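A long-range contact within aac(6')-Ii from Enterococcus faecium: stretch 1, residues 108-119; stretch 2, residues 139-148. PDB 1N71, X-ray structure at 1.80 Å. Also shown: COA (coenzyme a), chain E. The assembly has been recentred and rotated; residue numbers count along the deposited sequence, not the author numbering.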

ATOM      1  N   TYR A 108       4.136   2.316  -8.245  1.00 13.26           N
ATOM      2  CA  TYR A 108       2.952   3.016  -7.773  1.00 14.18           C
ATOM      3  C   TYR A 108       3.343   3.827  -6.550  1.00 13.62           C
ATOM      4  O   TYR A 108       4.396   3.606  -5.958  1.00 13.63           O
ATOM      5  CB  TYR A 108       1.838   2.031  -7.413  1.00 13.22           C
ATOM      6  CG  TYR A 108       2.115   1.226  -6.170  1.00 14.85           C
ATOM      7  CD1 TYR A 108       2.969   0.120  -6.204  1.00 16.30           C
ATOM      8  CD2 TYR A 108       1.535   1.578  -4.952  1.00 17.18           C
ATOM      9  CE1 TYR A 108       3.232  -0.616  -5.054  1.00 19.77           C
ATOM     10  CE2 TYR A 108       1.794   0.851  -3.796  1.00 20.88           C
ATOM     11  CZ  TYR A 108       2.639  -0.243  -3.855  1.00 20.21           C
ATOM     12  OH  TYR A 108       2.889  -0.964  -2.714  1.00 24.86           O
ATOM     13  N   LEU A 109       2.487   4.765  -6.173  1.00 13.47           N
ATOM     14  CA  LEU A 109       2.757   5.629  -5.039  1.00 13.26           C
ATOM     15  C   LEU A 109       1.453   6.148  -4.464  1.00 15.34           C
ATOM     16  O   LEU A 109       0.401   6.074  -5.102  1.00 12.45           O
ATOM     17  CB  LEU A 109       3.618   6.814  -5.494  1.00 14.23           C
ATOM     18  CG  LEU A 109       2.977   7.664  -6.602  1.00 16.34           C
ATOM     19  CD1 LEU A 109       2.106   8.760  -5.985  1.00 15.88           C
ATOM     20  CD2 LEU A 109       4.059   8.286  -7.471  1.00 16.39           C
ATOM     21  N   GLY A 110       1.533   6.654  -3.242  1.00 15.37           N
ATOM     22  CA  GLY A 110       0.371   7.222  -2.595  1.00 17.55           C
ATOM     23  C   GLY A 110       0.719   8.653  -2.230  1.00 20.36           C
ATOM     24  O   GLY A 110       1.694   8.894  -1.514  1.00 21.76           O
ATOM     25  N   THR A 111      -0.043   9.609  -2.750  1.00 20.01           N
ATOM     26  CA  THR A 111       0.188  11.014  -2.439  1.00 21.47           C
ATOM     27  C   THR A 111      -1.070  11.512  -1.731  1.00 21.89           C
ATOM     28  O   THR A 111      -2.153  11.544  -2.309  1.00 21.68           O
ATOM     29  CB  THR A 111       0.475  11.844  -3.721  1.00 22.35           C
ATOM     30  OG1 THR A 111       0.717  13.210  -3.363  1.00 22.86           O
ATOM     31  CG2 THR A 111      -0.692  11.776  -4.695  1.00 21.04           C
ATOM     32  N   ASP A 112      -0.921  11.885  -0.466  1.00 21.25           N
ATOM     33  CA  ASP A 112      -2.056  12.330   0.328  1.00 22.16           C
ATOM     34  C   ASP A 112      -2.474  13.774   0.079  1.00 20.79           C
ATOM     35  O   ASP A 112      -1.696  14.584  -0.411  1.00 22.30           O
ATOM     36  CB  ASP A 112      -1.749  12.123   1.814  1.00 22.80           C
ATOM     37  CG  ASP A 112      -1.307  10.699   2.124  1.00 27.57           C
ATOM     38  OD1 ASP A 112      -0.141  10.348   1.817  1.00 29.39           O
ATOM     39  OD2 ASP A 112      -2.126   9.924   2.664  1.00 25.33           O
ATOM     40  N   ASP A 113      -3.729  14.073   0.399  1.00 20.20           N
ATOM     41  CA  ASP A 113      -4.276  15.415   0.246  1.00 19.44           C
ATOM     42  C   ASP A 113      -4.864  15.757   1.612  1.00 19.88           C
ATOM     43  O   ASP A 113      -6.020  15.449   1.895  1.00 16.54           O
ATOM     44  CB  ASP A 113      -5.373  15.436  -0.825  1.00 19.95           C
ATOM     45  CG  ASP A 113      -5.877  16.843  -1.117  1.00 20.40           C
ATOM     46  OD1 ASP A 113      -5.437  17.790  -0.427  1.00 22.69           O
ATOM     47  OD2 ASP A 113      -6.710  17.005  -2.031  1.00 19.79           O
ATOM     48  N   LEU A 114      -4.050  16.383   2.458  1.00 21.24           N
ATOM     49  CA  LEU A 114      -4.463  16.742   3.813  1.00 23.85           C
ATOM     50  C   LEU A 114      -5.021  18.154   3.963  1.00 24.60           C
ATOM     51  O   LEU A 114      -5.727  18.436   4.929  1.00 24.60           O
ATOM     52  CB  LEU A 114      -3.281  16.594   4.774  1.00 25.45           C
ATOM     53  CG  LEU A 114      -2.393  15.358   4.627  1.00 27.28           C
ATOM     54  CD1 LEU A 114      -1.234  15.465   5.611  1.00 28.21           C
ATOM     55  CD2 LEU A 114      -3.207  14.093   4.871  1.00 26.11           C
ATOM     56  N   ASP A 115      -4.704  19.040   3.023  1.00 25.36           N
ATOM     57  CA  ASP A 115      -5.175  20.421   3.115  1.00 26.16           C
ATOM     58  C   ASP A 115      -5.865  20.963   1.868  1.00 25.42           C
ATOM     59  O   ASP A 115      -5.547  22.059   1.399  1.00 24.94           O
ATOM     60  CB  ASP A 115      -4.008  21.344   3.483  1.00 26.81           C
ATOM     61  N   HIS A 116      -6.815  20.195   1.345  1.00 23.26           N
ATOM     62  CA  HIS A 116      -7.587  20.595   0.173  1.00 21.19           C
ATOM     63  C   HIS A 116      -6.738  21.110  -0.999  1.00 20.53           C
ATOM     64  O   HIS A 116      -6.990  22.187  -1.542  1.00 18.04           O
ATOM     65  CB  HIS A 116      -8.620  21.650   0.591  1.00 23.06           C
ATOM     66  CG  HIS A 116      -9.766  21.796  -0.366  1.00 26.61           C
ATOM     67  ND1 HIS A 116     -10.402  20.713  -0.938  1.00 28.60           N
ATOM     68  CD2 HIS A 116     -10.419  22.894  -0.816  1.00 26.50           C
ATOM     69  CE1 HIS A 116     -11.396  21.139  -1.700  1.00 26.53           C
ATOM     70  NE2 HIS A 116     -11.427  22.458  -1.642  1.00 27.25           N
ATOM     71  N   GLY A 117      -5.741  20.322  -1.391  1.00 19.66           N
ATOM     72  CA  GLY A 117      -4.889  20.697  -2.507  1.00 19.11           C
ATOM     73  C   GLY A 117      -5.503  20.321  -3.842  1.00 17.51           C
ATOM     74  O   GLY A 117      -5.130  20.869  -4.882  1.00 17.41           O
ATOM     75  N   THR A 118      -6.444  19.377  -3.819  1.00 17.06           N
ATOM     76  CA  THR A 118      -7.131  18.924  -5.032  1.00 17.38           C
ATOM     77  C   THR A 118      -8.628  18.766  -4.752  1.00 16.21           C
ATOM     78  O   THR A 118      -9.064  18.814  -3.602  1.00 15.36           O
ATOM     79  CB  THR A 118      -6.616  17.549  -5.521  1.00 17.22           C
ATOM     80  OG1 THR A 118      -7.245  16.510  -4.762  1.00 13.83           O
ATOM     81  CG2 THR A 118      -5.109  17.444  -5.346  1.00 18.97           C
ATOM     82  N   THR A 119      -9.406  18.557  -5.807  1.00 17.36           N
ATOM     83  CA  THR A 119     -10.843  18.391  -5.653  1.00 16.87           C
ATOM     84  C   THR A 119     -11.230  17.038  -5.074  1.00 17.37           C
ATOM     85  O   THR A 119     -12.414  16.768  -4.875  1.00 17.95           O
ATOM     86  CB  THR A 119     -11.575  18.582  -7.003  1.00 18.27           C
ATOM     87  OG1 THR A 119     -10.977  17.748  -8.007  1.00 16.33           O
ATOM     88  CG2 THR A 119     -11.508  20.040  -7.436  1.00 18.14           C
ATOM     89  N   LEU A 139      -5.965  22.306  -7.108  1.00 16.57           N
ATOM     90  CA  LEU A 139      -6.277  23.571  -6.461  1.00 18.33           C
ATOM     91  C   LEU A 139      -5.087  24.346  -5.907  1.00 20.34           C
ATOM     92  O   LEU A 139      -5.003  25.562  -6.098  1.00 20.83           O
ATOM     93  CB  LEU A 139      -7.282  23.339  -5.335  1.00 16.07           C
ATOM     94  CG  LEU A 139      -8.512  22.510  -5.715  1.00 15.54           C
ATOM     95  CD1 LEU A 139      -9.427  22.402  -4.512  1.00 14.77           C
ATOM     96  CD2 LEU A 139      -9.235  23.147  -6.893  1.00 16.75           C
ATOM     97  N   ARG A 140      -4.170  23.657  -5.230  1.00 18.86           N
ATOM     98  CA  ARG A 140      -3.020  24.336  -4.625  1.00 20.26           C
ATOM     99  C   ARG A 140      -1.661  23.747  -4.977  1.00 18.39           C
ATOM    100  O   ARG A 140      -0.853  23.472  -4.097  1.00 20.77           O
ATOM    101  CB  ARG A 140      -3.186  24.355  -3.102  1.00 19.75           C
ATOM    102  CG  ARG A 140      -4.523  24.917  -2.647  1.00 24.45           C
ATOM    103  CD  ARG A 140      -4.600  25.132  -1.137  1.00 26.20           C
ATOM    104  NE  ARG A 140      -4.297  23.924  -0.371  1.00 27.94           N
ATOM    105  N   GLU A 141      -1.401  23.569  -6.265  1.00 20.32           N
ATOM    106  CA  GLU A 141      -0.139  22.997  -6.706  1.00 21.51           C
ATOM    107  C   GLU A 141       0.174  21.692  -5.980  1.00 20.38           C
ATOM    108  O   GLU A 141       1.261  21.519  -5.430  1.00 19.93           O
ATOM    109  CB  GLU A 141       1.009  23.990  -6.497  1.00 24.98           C
ATOM    110  CG  GLU A 141       1.095  25.063  -7.565  1.00 31.40           C
ATOM    111  CD  GLU A 141       2.498  25.636  -7.685  1.00 36.19           C
ATOM    112  OE1 GLU A 141       2.975  26.253  -6.709  1.00 36.33           O
ATOM    113  OE2 GLU A 141       3.127  25.456  -8.751  1.00 38.50           O
ATOM    114  N   HIS A 142      -0.792  20.780  -5.973  1.00 19.50           N
ATOM    115  CA  HIS A 142      -0.607  19.486  -5.337  1.00 18.63           C
ATOM    116  C   HIS A 142       0.337  18.682  -6.231  1.00 17.90           C
ATOM    117  O   HIS A 142       0.218  18.712  -7.458  1.00 17.42           O
ATOM    118  CB  HIS A 142      -1.939  18.756  -5.213  1.00 18.08           C
ATOM    119  CG  HIS A 142      -1.840  17.470  -4.462  1.00 17.26           C
ATOM    120  ND1 HIS A 142      -2.117  17.372  -3.115  1.00 18.45           N
ATOM    121  CD2 HIS A 142      -1.434  16.241  -4.854  1.00 14.69           C
ATOM    122  CE1 HIS A 142      -1.882  16.137  -2.710  1.00 13.88           C
ATOM    123  NE2 HIS A 142      -1.467  15.431  -3.746  1.00 18.35           N
ATOM    124  N   PRO A 143       1.275  17.941  -5.628  1.00 17.07           N
ATOM    125  CA  PRO A 143       2.226  17.150  -6.417  1.00 17.15           C
ATOM    126  C   PRO A 143       1.688  16.008  -7.276  1.00 16.32           C
ATOM    127  O   PRO A 143       2.450  15.410  -8.033  1.00 13.60           O
ATOM    128  CB  PRO A 143       3.220  16.665  -5.366  1.00 17.15           C
ATOM    129  CG  PRO A 143       2.361  16.500  -4.153  1.00 17.16           C
ATOM    130  CD  PRO A 143       1.507  17.755  -4.186  1.00 16.54           C
ATOM    131  N   TYR A 144       0.397  15.692  -7.183  1.00 15.30           N
ATOM    132  CA  TYR A 144      -0.117  14.606  -8.009  1.00 15.74           C
ATOM    133  C   TYR A 144       0.108  14.949  -9.476  1.00 16.55           C
ATOM    134  O   TYR A 144       0.404  14.074 -10.289  1.00 15.64           O
ATOM    135  CB  TYR A 144      -1.618  14.352  -7.769  1.00 16.15           C
ATOM    136  CG  TYR A 144      -2.553  15.248  -8.564  1.00 14.99           C
ATOM    137  CD1 TYR A 144      -2.957  16.487  -8.066  1.00 15.93           C
ATOM    138  CD2 TYR A 144      -3.024  14.858  -9.819  1.00 18.21           C
ATOM    139  CE1 TYR A 144      -3.810  17.317  -8.800  1.00 15.65           C
ATOM    140  CE2 TYR A 144      -3.875  15.683 -10.563  1.00 18.20           C
ATOM    141  CZ  TYR A 144      -4.262  16.913 -10.043  1.00 17.66           C
ATOM    142  OH  TYR A 144      -5.094  17.739 -10.772  1.00 18.72           O
ATOM    143  N   GLU A 145      -0.038  16.231  -9.802  1.00 15.25           N
ATOM    144  CA  GLU A 145       0.135  16.706 -11.167  1.00 17.35           C
ATOM    145  C   GLU A 145       1.576  16.533 -11.634  1.00 17.18           C
ATOM    146  O   GLU A 145       1.837  16.374 -12.829  1.00 17.12           O
ATOM    147  CB  GLU A 145      -0.290  18.172 -11.253  1.00 19.82           C
ATOM    148  CG  GLU A 145      -0.269  18.754 -12.654  1.00 23.41           C
ATOM    149  CD  GLU A 145      -1.195  19.954 -12.782  1.00 26.37           C
ATOM    150  OE1 GLU A 145      -1.249  20.768 -11.838  1.00 22.96           O
ATOM    151  OE2 GLU A 145      -1.867  20.083 -13.827  1.00 31.22           O
ATOM    152  N   PHE A 146       2.509  16.574 -10.690  1.00 16.28           N
ATOM    153  CA  PHE A 146       3.917  16.374 -11.011  1.00 16.17           C
ATOM    154  C   PHE A 146       4.056  14.961 -11.572  1.00 17.65           C
ATOM    155  O   PHE A 146       4.690  14.740 -12.607  1.00 15.90           O
ATOM    156  CB  PHE A 146       4.771  16.516  -9.748  1.00 14.70           C
ATOM    157  CG  PHE A 146       6.135  15.880  -9.857  1.00 14.37           C
ATOM    158  CD1 PHE A 146       7.125  16.447 -10.661  1.00 14.58           C
ATOM    159  CD2 PHE A 146       6.422  14.707  -9.166  1.00 12.66           C
ATOM    160  CE1 PHE A 146       8.383  15.849 -10.773  1.00 14.91           C
ATOM    161  CE2 PHE A 146       7.672  14.098  -9.268  1.00 15.93           C
ATOM    162  CZ  PHE A 146       8.657  14.671 -10.074  1.00 15.06           C
ATOM    163  N   TYR A 147       3.448  14.001 -10.885  1.00 16.68           N
ATOM    164  CA  TYR A 147       3.517  12.615 -11.321  1.00 18.09           C
ATOM    165  C   TYR A 147       2.767  12.404 -12.631  1.00 18.60           C
ATOM    166  O   TYR A 147       3.234  11.672 -13.501  1.00 17.41           O
ATOM    167  CB  TYR A 147       2.972  11.698 -10.226  1.00 15.93           C
ATOM    168  CG  TYR A 147       3.851  11.680  -8.993  1.00 16.41           C
ATOM    169  CD1 TYR A 147       5.114  11.080  -9.020  1.00 16.19           C
ATOM    170  CD2 TYR A 147       3.433  12.286  -7.808  1.00 16.12           C
ATOM    171  CE1 TYR A 147       5.936  11.084  -7.901  1.00 18.25           C
ATOM    172  CE2 TYR A 147       4.250  12.294  -6.677  1.00 18.58           C
ATOM    173  CZ  TYR A 147       5.498  11.692  -6.732  1.00 17.84           C
ATOM    174  OH  TYR A 147       6.300  11.689  -5.619  1.00 22.57           O
ATOM    175  N   GLU A 148       1.613  13.053 -12.785  1.00 19.70           N
ATOM    176  CA  GLU A 148       0.859  12.914 -14.025  1.00 20.46           C
ATOM    177  C   GLU A 148       1.733  13.295 -15.210  1.00 21.95           C
ATOM    178  O   GLU A 148       1.736  12.614 -16.232  1.00 20.86           O
ATOM    179  CB  GLU A 148      -0.381  13.807 -14.031  1.00 22.62           C
ATOM    180  CG  GLU A 148      -1.452  13.403 -13.050  1.00 24.68           C
ATOM    181  CD  GLU A 148      -2.819  13.900 -13.466  1.00 26.87           C
ATOM    182  OE1 GLU A 148      -2.920  15.062 -13.918  1.00 29.12           O
ATOM    183  OE2 GLU A 148      -3.794  13.132 -13.333  1.00 28.56           O
TER
HETATM  184  N1A COA E 601       2.040  20.839  -8.768  1.00 22.22           N
HETATM  185  C2A COA E 601       1.924  20.860 -10.109  1.00 23.18           C
HETATM  186  N3A COA E 601       2.897  20.666 -11.028  1.00 25.36           N
HETATM  187  C4A COA E 601       4.110  20.413 -10.426  1.00 23.90           C
HETATM  188  C5A COA E 601       4.376  20.363  -9.077  1.00 22.48           C
HETATM  189  C6A COA E 601       3.264  20.583  -8.203  1.00 21.61           C
HETATM  190  N6A COA E 601       3.383  20.561  -6.877  1.00 20.17           N
HETATM  191  N7A COA E 601       5.715  20.084  -8.848  1.00 22.07           N
HETATM  192  C8A COA E 601       6.218  19.988 -10.043  1.00 22.87           C
HETATM  193  N9A COA E 601       5.305  20.178 -11.055  1.00 23.99           N
HETATM  194  C1B COA E 601       5.527  20.149 -12.508  1.00 27.22           C
HETATM  195  C2B COA E 601       6.426  21.285 -13.005  1.00 30.79           C
HETATM  196  O2B COA E 601       5.621  22.439 -13.274  1.00 33.27           O
HETATM  197  C3B COA E 601       7.032  20.782 -14.310  1.00 31.37           C
HETATM  198  O3B COA E 601       6.034  20.894 -15.338  1.00 37.22           O
HETATM  199  P3B COA E 601       6.352  21.638 -16.734  1.00 41.10           P
HETATM  200  O7A COA E 601       6.753  23.008 -16.333  1.00 41.19           O
HETATM  201  O8A COA E 601       5.065  21.565 -17.469  1.00 41.46           O
HETATM  202  O9A COA E 601       7.441  20.832 -17.336  1.00 40.65           O
HETATM  203  C4B COA E 601       7.222  19.291 -13.995  1.00 27.66           C
HETATM  204  O4B COA E 601       6.254  19.017 -12.974  1.00 26.14           O
HETATM  205  C5B COA E 601       8.638  18.896 -13.554  1.00 24.67           C
HETATM  206  O5B COA E 601       8.922  19.428 -12.255  1.00 22.37           O
HETATM  207  P1A COA E 601      10.369  19.264 -11.557  1.00 20.76           P
HETATM  208  O1A COA E 601      11.077  20.561 -11.635  1.00 19.09           O
HETATM  209  O2A COA E 601      11.016  18.034 -12.067  1.00 18.67           O
HETATM  210  O3A COA E 601       9.926  19.004 -10.036  1.00 20.29           O
HETATM  211  P2A COA E 601      10.775  19.270  -8.697  1.00 20.14           P
HETATM  212  O4A COA E 601      10.331  20.550  -8.104  1.00 20.91           O
HETATM  213  O5A COA E 601      12.211  19.033  -8.945  1.00 22.80           O
HETATM  214  O6A COA E 601      10.240  18.079  -7.762  1.00 20.77           O
HETATM  215  CBP COA E 601       8.491  17.461  -6.188  1.00 23.72           C
HETATM  216  CCP COA E 601       8.832  17.830  -7.625  1.00 20.81           C
HETATM  217  CDP COA E 601       6.967  17.306  -6.082  1.00 22.95           C
HETATM  218  CEP COA E 601       9.185  16.112  -5.837  1.00 23.07           C
HETATM  219  CAP COA E 601       9.010  18.627  -5.239  1.00 28.17           C
HETATM  220  OAP COA E 601       8.354  19.869  -5.514  1.00 29.71           O
HETATM  221  C9P COA E 601       8.959  18.259  -3.746  1.00 33.66           C
HETATM  222  O9P COA E 601       9.992  17.917  -3.153  1.00 36.32           O
HETATM  223  N8P COA E 601       7.758  18.330  -3.157  1.00 37.40           N
HETATM  224  C7P COA E 601       7.483  18.026  -1.757  1.00 43.94           C
HETATM  225  C6P COA E 601       7.458  16.526  -1.472  1.00 48.06           C
HETATM  226  C5P COA E 601       6.153  15.857  -1.862  1.00 51.23           C
HETATM  227  O5P COA E 601       5.070  16.317  -1.480  1.00 52.95           O
HETATM  228  N4P COA E 601       6.260  14.760  -2.626  1.00 53.72           N
HETATM  229  C3P COA E 601       5.135  13.955  -3.116  1.00 54.10           C
HETATM  230  C2P COA E 601       5.283  12.485  -2.754  1.00 54.80           C
HETATM  231  S1P COA E 601       3.767  11.754  -2.109  1.00 56.20           S

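A single carbonyl oxygen, that of Gly117, receives two consecutive backbone amides from the opposing stretch: Leu139 N lies 2.8 Å from Gly117 O, and Arg140 N lies 3.0 Å from the same atom. The second bond is the straighter, with an N-H...O angle of 160° against 131°. This is a compact example of a general principle, that a loop can dock on another loop through main-chain atoms while a side chain braces it from within.

Here Asp113 supplies such bracing. Within the loop, Asp113 OD1 accepts a hydrogen bond from Gly117 N (2.7 Å), and Asp113 OD2 accepts bonds from Thr118 N (3.0 Å) and Thr118 OG1 (2.8 Å). Glycine suits position 117 because space is short: an ideally placed CB would lie only 3.1 Å from His142 ND1.

His142 is the side chain around which the contact closes. It is buried and its CA-to-CB bond points toward stretch 1; its imidazole shares a hydrogen bond with the strand residue Thr111, whose OG1 is 3.1 Å from His142 NE2. Over one face of the ring sits the methyl of Thr118, with CG2 3.4 Å from His142 CG; the same CG2 also reaches Tyr144 CD1 at 3.6 Å. Threonine thus serves both needs, its hydroxyl bonding to Asp113 while its methyl packs on aromatic carbon.

Two leucines extend the contact by placing methyls over rings. On the strand, Leu109 CD2 lies 3.5 Å from the centroid of the buried Tyr147 ring, a CH-pi contact on a helical residue. Around the loops, the more exposed Leu139 sets CD1 3.7 Å from the centroid of the His116 ring. Together the stretches bury 642 Å². Coenzyme A borders the contact, its S1P 3.6 Å from Thr111 OG1, and its N6A donates a hydrogen bond to Glu141 O at 2.7 Å.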